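Local coordinates for protein NADH:ubiquinone oxidoreductase, Na translocating, F subunit (PDB 2R6H) that binds flavin-adenine dinucleotide as a flavoprotein of the ferredoxin-reductase type, with an antiparallel-sheet flavin domain followed by a nucleotide-binding domain, at residues Thr102-Arg114 with Gly122-Ser134. Numbering follows the deposited sequence. Where two conformers were deposited one is given.
Sequences TLNVRIATPPFDR and GIKPGISSSYIFS. With FAD (flavin-adenine dinucleotide), chain H.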
ATOM      1  N   THR A 102      11.055  -3.166   3.611  1.00 47.63           N
ATOM      2  CA  THR A 102      10.502  -2.317   2.565  1.00 46.87           C
ATOM      3  C   THR A 102       9.169  -1.706   3.004  1.00 45.05           C
ATOM      4  O   THR A 102       8.316  -2.402   3.534  1.00 45.08           O
ATOM      5  CB  THR A 102      10.312  -3.110   1.263  1.00 47.27           C
ATOM      6  OG1 THR A 102      11.575  -3.617   0.823  1.00 50.00           O
ATOM      7  CG2 THR A 102       9.765  -2.226   0.195  1.00 48.44           C
ATOM      8  N   LEU A 103       8.987  -0.409   2.794  1.00 32.78           N
ATOM      9  CA  LEU A 103       7.686   0.197   3.054  1.00 31.45           C
ATOM     10  C   LEU A 103       7.084   0.913   1.820  1.00 30.71           C
ATOM     11  O   LEU A 103       7.791   1.219   0.854  1.00 31.71           O
ATOM     12  CB  LEU A 103       7.764   1.134   4.269  1.00 31.61           C
ATOM     13  CG  LEU A 103       8.369   0.534   5.546  1.00 32.72           C
ATOM     14  CD1 LEU A 103       8.401   1.552   6.663  1.00 33.84           C
ATOM     15  CD2 LEU A 103       7.602  -0.671   6.000  1.00 32.55           C
ATOM     16  N   ASN A 104       5.773   1.144   1.843  1.00 31.44           N
ATOM     17  CA  ASN A 104       5.114   1.942   0.821  1.00 29.85           C
ATOM     18  C   ASN A 104       4.461   3.132   1.473  1.00 29.21           C
ATOM     19  O   ASN A 104       3.507   2.967   2.216  1.00 29.65           O
ATOM     20  CB  ASN A 104       4.022   1.143   0.131  1.00 29.30           C
ATOM     21  CG  ASN A 104       4.559   0.027  -0.692  1.00 30.77           C
ATOM     22  OD1 ASN A 104       5.775  -0.123  -0.843  1.00 32.64           O
ATOM     23  ND2 ASN A 104       3.660  -0.781  -1.237  1.00 29.03           N
ATOM     24  N   VAL A 105       4.942   4.333   1.182  1.00 26.94           N
ATOM     25  CA  VAL A 105       4.419   5.511   1.850  1.00 25.49           C
ATOM     26  C   VAL A 105       3.675   6.454   0.929  1.00 25.81           C
ATOM     27  O   VAL A 105       4.257   6.984  -0.010  1.00 26.50           O
ATOM     28  CB  VAL A 105       5.537   6.277   2.497  1.00 25.34           C
ATOM     29  CG1 VAL A 105       4.980   7.414   3.295  1.00 24.42           C
ATOM     30  CG2 VAL A 105       6.309   5.358   3.387  1.00 25.56           C
ATOM     31  N   ARG A 106       2.387   6.654   1.207  1.00 36.20           N
ATOM     32  CA  ARG A 106       1.563   7.643   0.518  1.00 36.77           C
ATOM     33  C   ARG A 106       1.789   9.008   1.164  1.00 37.71           C
ATOM     34  O   ARG A 106       1.561   9.188   2.363  1.00 38.91           O
ATOM     35  CB  ARG A 106       0.088   7.246   0.635  1.00 37.19           C
ATOM     36  CG  ARG A 106      -0.945   8.251   0.097  1.00 38.80           C
ATOM     37  CD  ARG A 106      -1.022   8.177  -1.416  1.00 43.43           C
ATOM     38  NE  ARG A 106      -2.294   8.615  -1.995  1.00 45.75           N
ATOM     39  CZ  ARG A 106      -2.559   9.866  -2.376  1.00 47.94           C
ATOM     40  NH1 ARG A 106      -1.644  10.823  -2.215  1.00 47.53           N
ATOM     41  NH2 ARG A 106      -3.748  10.168  -2.906  1.00 48.61           N
ATOM     42  N   ILE A 107       2.255   9.972   0.380  1.00 25.72           N
ATOM     43  CA  ILE A 107       2.419  11.335   0.884  1.00 25.94           C
ATOM     44  C   ILE A 107       1.054  11.981   1.160  1.00 26.64           C
ATOM     45  O   ILE A 107       0.227  12.150   0.254  1.00 26.63           O
ATOM     46  CB  ILE A 107       3.206  12.198  -0.102  1.00 25.86           C
ATOM     47  CG1 ILE A 107       3.438  13.573   0.484  1.00 26.36           C
ATOM     48  CG2 ILE A 107       2.461  12.325  -1.406  1.00 26.19           C
ATOM     49  CD1 ILE A 107       4.482  13.604   1.526  1.00 29.08           C
ATOM     50  N   ALA A 108       0.805  12.332   2.416  1.00 24.64           N
ATOM     51  CA  ALA A 108      -0.511  12.814   2.801  1.00 25.11           C
ATOM     52  C   ALA A 108      -0.652  14.294   2.493  1.00 26.41           C
ATOM     53  O   ALA A 108      -0.525  15.129   3.393  1.00 27.31           O
ATOM     54  CB  ALA A 108      -0.752  12.560   4.251  1.00 25.83           C
ATOM     55  N   THR A 109      -0.910  14.616   1.224  1.00 32.57           N
ATOM     56  CA  THR A 109      -1.198  15.986   0.821  1.00 34.15           C
ATOM     57  C   THR A 109      -2.488  16.421   1.483  1.00 35.25           C
ATOM     58  O   THR A 109      -3.343  15.599   1.764  1.00 35.47           O
ATOM     59  CB  THR A 109      -1.423  16.079  -0.685  1.00 34.03           C
ATOM     60  OG1 THR A 109      -2.610  15.358  -1.023  1.00 35.33           O
ATOM     61  CG2 THR A 109      -0.269  15.475  -1.441  1.00 34.25           C
ATOM     62  N   PRO A 110      -2.645  17.722   1.718  1.00 34.92           N
ATOM     63  CA  PRO A 110      -3.886  18.239   2.304  1.00 36.78           C
ATOM     64  C   PRO A 110      -5.064  18.076   1.349  1.00 37.42           C
ATOM     65  O   PRO A 110      -4.883  17.614   0.224  1.00 36.00           O
ATOM     66  CB  PRO A 110      -3.585  19.733   2.504  1.00 38.45           C
ATOM     67  CG  PRO A 110      -2.099  19.862   2.414  1.00 37.88           C
ATOM     68  CD  PRO A 110      -1.659  18.786   1.476  1.00 35.50           C
ATOM     69  N   PRO A 111      -6.267  18.472   1.789  1.00 41.62           N
ATOM     70  CA  PRO A 111      -7.459  18.455   0.924  1.00 42.96           C
ATOM     71  C   PRO A 111      -7.404  19.546  -0.155  1.00 44.33           C
ATOM     72  O   PRO A 111      -6.907  20.640   0.117  1.00 44.36           O
ATOM     73  CB  PRO A 111      -8.615  18.752   1.899  1.00 44.55           C
ATOM     74  CG  PRO A 111      -8.031  18.672   3.276  1.00 45.18           C
ATOM     75  CD  PRO A 111      -6.571  18.952   3.149  1.00 43.64           C
ATOM     76  N   PHE A 112      -7.911  19.260  -1.354  1.00 66.09           N
ATOM     77  CA  PHE A 112      -7.896  20.263  -2.411  1.00 68.91           C
ATOM     78  C   PHE A 112      -9.207  21.029  -2.552  1.00 71.39           C
ATOM     79  O   PHE A 112     -10.189  20.513  -3.093  1.00 72.34           O
ATOM     80  CB  PHE A 112      -7.485  19.677  -3.759  1.00 68.88           C
ATOM     81  CG  PHE A 112      -7.279  20.726  -4.817  1.00 73.13           C
ATOM     82  CD1 PHE A 112      -8.325  21.109  -5.648  1.00 77.47           C
ATOM     83  CD2 PHE A 112      -6.051  21.361  -4.957  1.00 75.86           C
ATOM     84  CE1 PHE A 112      -8.146  22.095  -6.617  1.00 80.06           C
ATOM     85  CE2 PHE A 112      -5.861  22.350  -5.922  1.00 78.56           C
ATOM     86  CZ  PHE A 112      -6.908  22.714  -6.754  1.00 78.43           C
ATOM     87  N   ASP A 113      -9.194  22.275  -2.081  1.00 90.06           N
ATOM     88  CA  ASP A 113     -10.364  23.157  -2.090  1.00 92.39           C
ATOM     89  C   ASP A 113     -10.717  23.659  -3.495  1.00 92.38           C
ATOM     90  O   ASP A 113     -10.180  24.667  -3.944  1.00 93.56           O
ATOM     91  CB  ASP A 113     -10.133  24.346  -1.136  1.00 94.58           C
ATOM     92  CG  ASP A 113     -11.300  25.332  -1.114  1.00 97.64           C
ATOM     93  OD1 ASP A 113     -12.435  24.919  -1.438  1.00 98.57           O
ATOM     94  OD2 ASP A 113     -11.076  26.518  -0.772  1.00 98.93           O
ATOM     95  N   ARG A 114     -11.618  22.959  -4.173  0.60 54.87           N
ATOM     96  CA  ARG A 114     -11.996  23.323  -5.540  0.60 54.74           C
ATOM     97  C   ARG A 114     -12.514  24.769  -5.666  0.60 56.51           C
ATOM     98  O   ARG A 114     -12.524  25.332  -6.764  0.60 56.58           O
ATOM     99  CB  ARG A 114     -13.005  22.308  -6.103  0.60 54.07           C
ATOM    100  CG  ARG A 114     -12.357  21.013  -6.612  0.60 52.04           C
ATOM    101  CD  ARG A 114     -13.087  19.777  -6.093  0.60 50.86           C
ATOM    102  NE  ARG A 114     -13.009  18.652  -7.021  0.60 48.40           N
ATOM    103  CZ  ARG A 114     -13.944  18.379  -7.929  0.60 48.93           C
ATOM    104  NH1 ARG A 114     -15.019  19.154  -8.020  0.60 49.73           N
ATOM    105  NH2 ARG A 114     -13.811  17.338  -8.742  0.60 47.93           N
ATOM    106  N   GLY A 122      -4.329  26.942   4.962  1.00 74.52           N
ATOM    107  CA  GLY A 122      -3.879  26.846   6.339  1.00 74.21           C
ATOM    108  C   GLY A 122      -4.000  25.462   6.943  1.00 72.42           C
ATOM    109  O   GLY A 122      -3.937  25.302   8.161  1.00 72.49           O
ATOM    110  N   ILE A 123      -4.182  24.456   6.092  1.00 47.53           N
ATOM    111  CA  ILE A 123      -4.224  23.071   6.541  1.00 45.85           C
ATOM    112  C   ILE A 123      -2.896  22.381   6.261  1.00 44.93           C
ATOM    113  O   ILE A 123      -2.413  22.380   5.123  1.00 43.89           O
ATOM    114  CB  ILE A 123      -5.345  22.297   5.860  1.00 45.07           C
ATOM    115  CG1 ILE A 123      -6.680  22.666   6.487  1.00 45.19           C
ATOM    116  CG2 ILE A 123      -5.116  20.813   6.001  1.00 43.03           C
ATOM    117  CD1 ILE A 123      -7.808  21.833   5.969  1.00 47.00           C
ATOM    118  N   LYS A 124      -2.308  21.817   7.317  1.00 53.65           N
ATOM    119  CA  LYS A 124      -1.006  21.166   7.240  1.00 52.06           C
ATOM    120  C   LYS A 124      -1.071  19.840   6.498  1.00 49.16           C
ATOM    121  O   LYS A 124      -2.049  19.105   6.616  1.00 49.05           O
ATOM    122  CB  LYS A 124      -0.450  20.905   8.640  1.00 53.06           C
ATOM    123  CG  LYS A 124       0.487  21.968   9.191  1.00 58.60           C
ATOM    124  CD  LYS A 124       1.563  21.325  10.084  1.00 63.16           C
ATOM    125  CE  LYS A 124       1.594  21.924  11.500  1.00 68.00           C
ATOM    126  NZ  LYS A 124       1.975  23.377  11.568  1.00 72.49           N
ATOM    127  N   PRO A 125      -0.023  19.536   5.720  1.00 39.31           N
ATOM    128  CA  PRO A 125       0.142  18.192   5.160  1.00 37.40           C
ATOM    129  C   PRO A 125       0.503  17.226   6.275  1.00 36.99           C
ATOM    130  O   PRO A 125       0.678  17.653   7.421  1.00 38.56           O
ATOM    131  CB  PRO A 125       1.320  18.349   4.193  1.00 36.56           C
ATOM    132  CG  PRO A 125       1.425  19.813   3.932  1.00 37.86           C
ATOM    133  CD  PRO A 125       0.966  20.486   5.189  1.00 39.41           C
ATOM    134  N   GLY A 126       0.613  15.946   5.937  1.00 36.57           N
ATOM    135  CA  GLY A 126       0.901  14.904   6.908  1.00 36.26           C
ATOM    136  C   GLY A 126       2.299  14.986   7.486  1.00 36.88           C
ATOM    137  O   GLY A 126       3.274  14.839   6.755  1.00 35.84           O
ATOM    138  N   ILE A 127       2.402  15.206   8.797  1.00 40.98           N
ATOM    139  CA  ILE A 127       3.704  15.466   9.404  1.00 41.75           C
ATOM    140  C   ILE A 127       4.642  14.271   9.279  1.00 39.91           C
ATOM    141  O   ILE A 127       5.855  14.427   9.292  1.00 40.16           O
ATOM    142  CB  ILE A 127       3.615  15.940  10.891  1.00 44.66           C
ATOM    143  CG1 ILE A 127       3.402  14.761  11.819  1.00 48.21           C
ATOM    144  CG2 ILE A 127       2.535  16.988  11.101  1.00 46.61           C
ATOM    145  CD1 ILE A 127       4.682  14.255  12.396  1.00 52.51           C
ATOM    146  N   SER A 128       4.091  13.075   9.152  1.00 31.57           N
ATOM    147  CA  SER A 128       4.932  11.901   9.034  1.00 30.15           C
ATOM    148  C   SER A 128       5.302  11.604   7.587  1.00 28.78           C
ATOM    149  O   SER A 128       6.478  11.587   7.216  1.00 29.13           O
ATOM    150  CB  SER A 128       4.248  10.695   9.658  1.00 30.22           C
ATOM    151  OG  SER A 128       4.961   9.513   9.347  1.00 29.59           O
ATOM    152  N   SER A 129       4.299  11.354   6.763  1.00 30.61           N
ATOM    153  CA  SER A 129       4.569  11.092   5.364  1.00 29.46           C
ATOM    154  C   SER A 129       5.499  12.171   4.778  1.00 29.85           C
ATOM    155  O   SER A 129       6.408  11.852   4.015  1.00 29.88           O
ATOM    156  CB  SER A 129       3.271  10.979   4.575  1.00 28.48           C
ATOM    157  OG  SER A 129       2.605  12.224   4.554  1.00 28.66           O
ATOM    158  N   SER A 130       5.292  13.433   5.163  1.00 32.33           N
ATOM    159  CA  SER A 130       6.084  14.539   4.625  1.00 32.74           C
ATOM    160  C   SER A 130       7.547  14.422   5.006  1.00 34.11           C
ATOM    161  O   SER A 130       8.406  14.833   4.235  1.00 36.06           O
ATOM    162  CB  SER A 130       5.549  15.905   5.067  1.00 32.96           C
ATOM    163  OG  SER A 130       4.233  16.129   4.603  1.00 31.60           O
ATOM    164  N   TYR A 131       7.840  13.874   6.185  1.00 36.22           N
ATOM    165  CA  TYR A 131       9.229  13.733   6.625  1.00 36.64           C
ATOM    166  C   TYR A 131       9.861  12.586   5.873  1.00 35.81           C
ATOM    167  O   TYR A 131      10.953  12.727   5.330  1.00 36.59           O
ATOM    168  CB  TYR A 131       9.349  13.511   8.143  1.00 38.14           C
ATOM    169  CG  TYR A 131      10.765  13.215   8.623  1.00 40.00           C
ATOM    170  CD1 TYR A 131      11.740  14.211   8.664  1.00 42.88           C
ATOM    171  CD2 TYR A 131      11.127  11.942   9.046  1.00 40.02           C
ATOM    172  CE1 TYR A 131      13.033  13.944   9.109  1.00 42.88           C
ATOM    173  CE2 TYR A 131      12.422  11.663   9.490  1.00 40.94           C
ATOM    174  CZ  TYR A 131      13.366  12.663   9.524  1.00 42.40           C
ATOM    175  OH  TYR A 131      14.640  12.372   9.959  1.00 42.73           O
ATOM    176  N   ILE A 132       9.172  11.452   5.830  1.00 33.94           N
ATOM    177  CA  ILE A 132       9.702  10.299   5.118  1.00 33.38           C
ATOM    178  C   ILE A 132      10.041  10.664   3.681  1.00 32.89           C
ATOM    179  O   ILE A 132      11.115  10.328   3.186  1.00 33.80           O
ATOM    180  CB  ILE A 132       8.731   9.116   5.141  1.00 32.73           C
ATOM    181  CG1 ILE A 132       8.644   8.560   6.567  1.00 35.08           C
ATOM    182  CG2 ILE A 132       9.199   8.050   4.181  1.00 32.08           C
ATOM    183  CD1 ILE A 132       7.391   7.769   6.855  1.00 36.89           C
ATOM    184  N   PHE A 133       9.138  11.374   3.020  1.00 27.29           N
ATOM    185  CA  PHE A 133       9.382  11.782   1.648  1.00 27.56           C
ATOM    186  C   PHE A 133      10.633  12.626   1.464  1.00 29.67           C
ATOM    187  O   PHE A 133      11.153  12.743   0.356  1.00 30.95           O
ATOM    188  CB  PHE A 133       8.178  12.519   1.080  1.00 26.90           C
ATOM    189  CG  PHE A 133       7.317  11.663   0.217  1.00 26.17           C
ATOM    190  CD1 PHE A 133       6.647  10.573   0.746  1.00 25.73           C
ATOM    191  CD2 PHE A 133       7.191  11.931  -1.127  1.00 27.39           C
ATOM    192  CE1 PHE A 133       5.865   9.776  -0.043  1.00 24.86           C
ATOM    193  CE2 PHE A 133       6.405  11.130  -1.927  1.00 27.41           C
ATOM    194  CZ  PHE A 133       5.742  10.055  -1.382  1.00 26.00           C
ATOM    195  N   SER A 134      11.127  13.227   2.533  1.00 33.77           N
ATOM    196  CA  SER A 134      12.307  14.054   2.394  1.00 34.89           C
ATOM    197  C   SER A 134      13.565  13.213   2.546  1.00 35.98           C
ATOM    198  O   SER A 134      14.666  13.702   2.319  1.00 37.61           O
ATOM    199  CB  SER A 134      12.301  15.146   3.439  1.00 34.77           C
ATOM    200  OG  SER A 134      12.579  14.562   4.690  1.00 35.76           O
TER
HETATM  201  PA  FAD H   1      -1.061  13.336   9.404  1.00 65.31           P
HETATM  202  O1A FAD H   1      -1.487  12.238  10.371  1.00 65.82           O
HETATM  203  O2A FAD H   1      -0.356  14.524  10.069  1.00 63.78           O
HETATM  204  O5B FAD H   1      -2.335  13.871   8.549  1.00 69.93           O
HETATM  205  C5B FAD H   1      -3.015  13.008   7.651  1.00 73.91           C
HETATM  206  C4B FAD H   1      -3.833  13.818   6.653  1.00 77.06           C
HETATM  207  O4B FAD H   1      -4.786  14.606   7.342  1.00 79.15           O
HETATM  208  C3B FAD H   1      -2.968  14.767   5.839  1.00 77.72           C
HETATM  209  O3B FAD H   1      -3.291  14.611   4.479  1.00 79.49           O
HETATM  210  C2B FAD H   1      -3.353  16.159   6.290  1.00 78.41           C
HETATM  211  O2B FAD H   1      -3.377  17.041   5.190  1.00 76.11           O
HETATM  212  C1B FAD H   1      -4.751  15.943   6.861  1.00 82.28           C
HETATM  213  N9A FAD H   1      -5.148  16.928   7.907  1.00 84.71           N
HETATM  214  C8A FAD H   1      -4.443  17.324   9.024  1.00 84.99           C
HETATM  215  N7A FAD H   1      -5.184  18.235   9.707  1.00 85.46           N
HETATM  216  C5A FAD H   1      -6.359  18.429   9.045  1.00 85.27           C
HETATM  217  C6A FAD H   1      -7.477  19.240   9.289  1.00 83.85           C
HETATM  218  N6A FAD H   1      -7.485  20.097  10.310  1.00 83.81           N
HETATM  219  N1A FAD H   1      -8.552  19.218   8.410  1.00 84.26           N
HETATM  220  C2A FAD H   1      -8.525  18.398   7.292  1.00 84.83           C
HETATM  221  N3A FAD H   1      -7.418  17.596   7.052  1.00 85.05           N
HETATM  222  C4A FAD H   1      -6.351  17.611   7.911  1.00 85.45           C
HETATM  223  N1  FAD H   1       0.249   4.437   5.452  1.00 32.54           N
HETATM  224  C2  FAD H   1       1.055   4.150   4.381  1.00 32.10           C
HETATM  225  O2  FAD H   1       1.257   5.032   3.558  1.00 32.25           O
HETATM  226  N3  FAD H   1       1.615   2.887   4.250  1.00 30.99           N
HETATM  227  C4  FAD H   1       1.378   1.894   5.197  1.00 31.77           C
HETATM  228  O4  FAD H   1       1.856   0.748   5.131  1.00 31.42           O
HETATM  229  C4X FAD H   1       0.564   2.199   6.274  1.00 31.92           C
HETATM  230  N5  FAD H   1       0.325   1.223   7.216  1.00 32.45           N
HETATM  231  C5X FAD H   1      -0.497   1.525   8.284  1.00 31.73           C
HETATM  232  C6  FAD H   1      -0.745   0.530   9.225  1.00 32.49           C
HETATM  233  C7  FAD H   1      -1.558   0.788  10.321  1.00 32.48           C
HETATM  234  C7M FAD H   1      -1.794  -0.315  11.318  1.00 32.12           C
HETATM  235  C8  FAD H   1      -2.126   2.056  10.464  1.00 31.52           C
HETATM  236  C8M FAD H   1      -3.011   2.359  11.629  1.00 31.63           C
HETATM  237  C9  FAD H   1      -1.877   3.043   9.517  1.00 31.33           C
HETATM  238  C9A FAD H   1      -1.063   2.790   8.423  1.00 31.03           C
HETATM  239  N10 FAD H   1      -0.813   3.768   7.473  1.00 31.60           N
HETATM  240  C10 FAD H   1      -0.004   3.469   6.400  1.00 31.72           C
HETATM  241  C1' FAD H   1      -1.217   5.199   7.658  1.00 33.86           C
HETATM  242  C2' FAD H   1      -0.047   5.948   8.275  1.00 37.56           C
HETATM  243  O2' FAD H   1       0.234   5.393   9.536  1.00 38.71           O
HETATM  244  C3' FAD H   1      -0.330   7.436   8.444  1.00 41.60           C
HETATM  245  O3' FAD H   1      -1.631   7.654   8.940  1.00 42.85           O
HETATM  246  C4' FAD H   1      -0.118   8.148   7.122  1.00 44.24           C
HETATM  247  O4' FAD H   1       1.260   8.103   6.863  1.00 48.87           O
HETATM  248  C5' FAD H   1      -0.539   9.604   7.202  1.00 46.07           C
HETATM  249  O5' FAD H   1      -0.052  10.137   8.411  1.00 49.50           O
HETATM  250  P   FAD H   1       0.823  11.487   8.397  1.00 52.59           P
HETATM  251  O1P FAD H   1       1.535  11.663   9.717  1.00 52.07           O
HETATM  252  O2P FAD H   1       1.769  11.475   7.225  1.00 54.56           O
HETATM  253  O3P FAD H   1      -0.249  12.648   8.188  1.00 58.04           O
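Ile-107 lies over one face of the Phe-133 ring, its CB 3.6 Å from the ring centroid and 15° off the normal, a CH-pi contact. With CG1 anti to the backbone N (chi1 -176°), its branched chain carries CD1 on toward the helix backbone, where it meets Ser-129 O and Ser-130 CA. Val-105, two residues earlier in strand 100-106, sets CG2 against Ile-132 CG2 at 4.0 Å, while Val-105 O lies in the plane of the Phe-133 ring, at the edge. Between these side chains and the diphosphate, Ser-129, small enough to let the backbones close in, accepts from Ala-108 N through OG (2.8 Å, 170°) and gives its own proton to FAD O2P; its backbone N bonds the same oxygen, near the start of helix 127-132, whose dipole probably favours the diphosphate. Gly-126 N donates to Ala-108 O at 2.9 Å; lacking a side chain, this glycine brings its backbone close to Ala-108. Farther along, the rigid apolar rings of Pro-110 and Pro-125 pack CG to CG between extended chains, and Ile-123 puts CG2 on Pro-111 CD and CD1 at the adenine. Helix 127-132 crosses edge strand 100-106 at 118°, with Ile-132 also touching Phe-27 of strand 24-30 and Tyr-89 of strand 85-90.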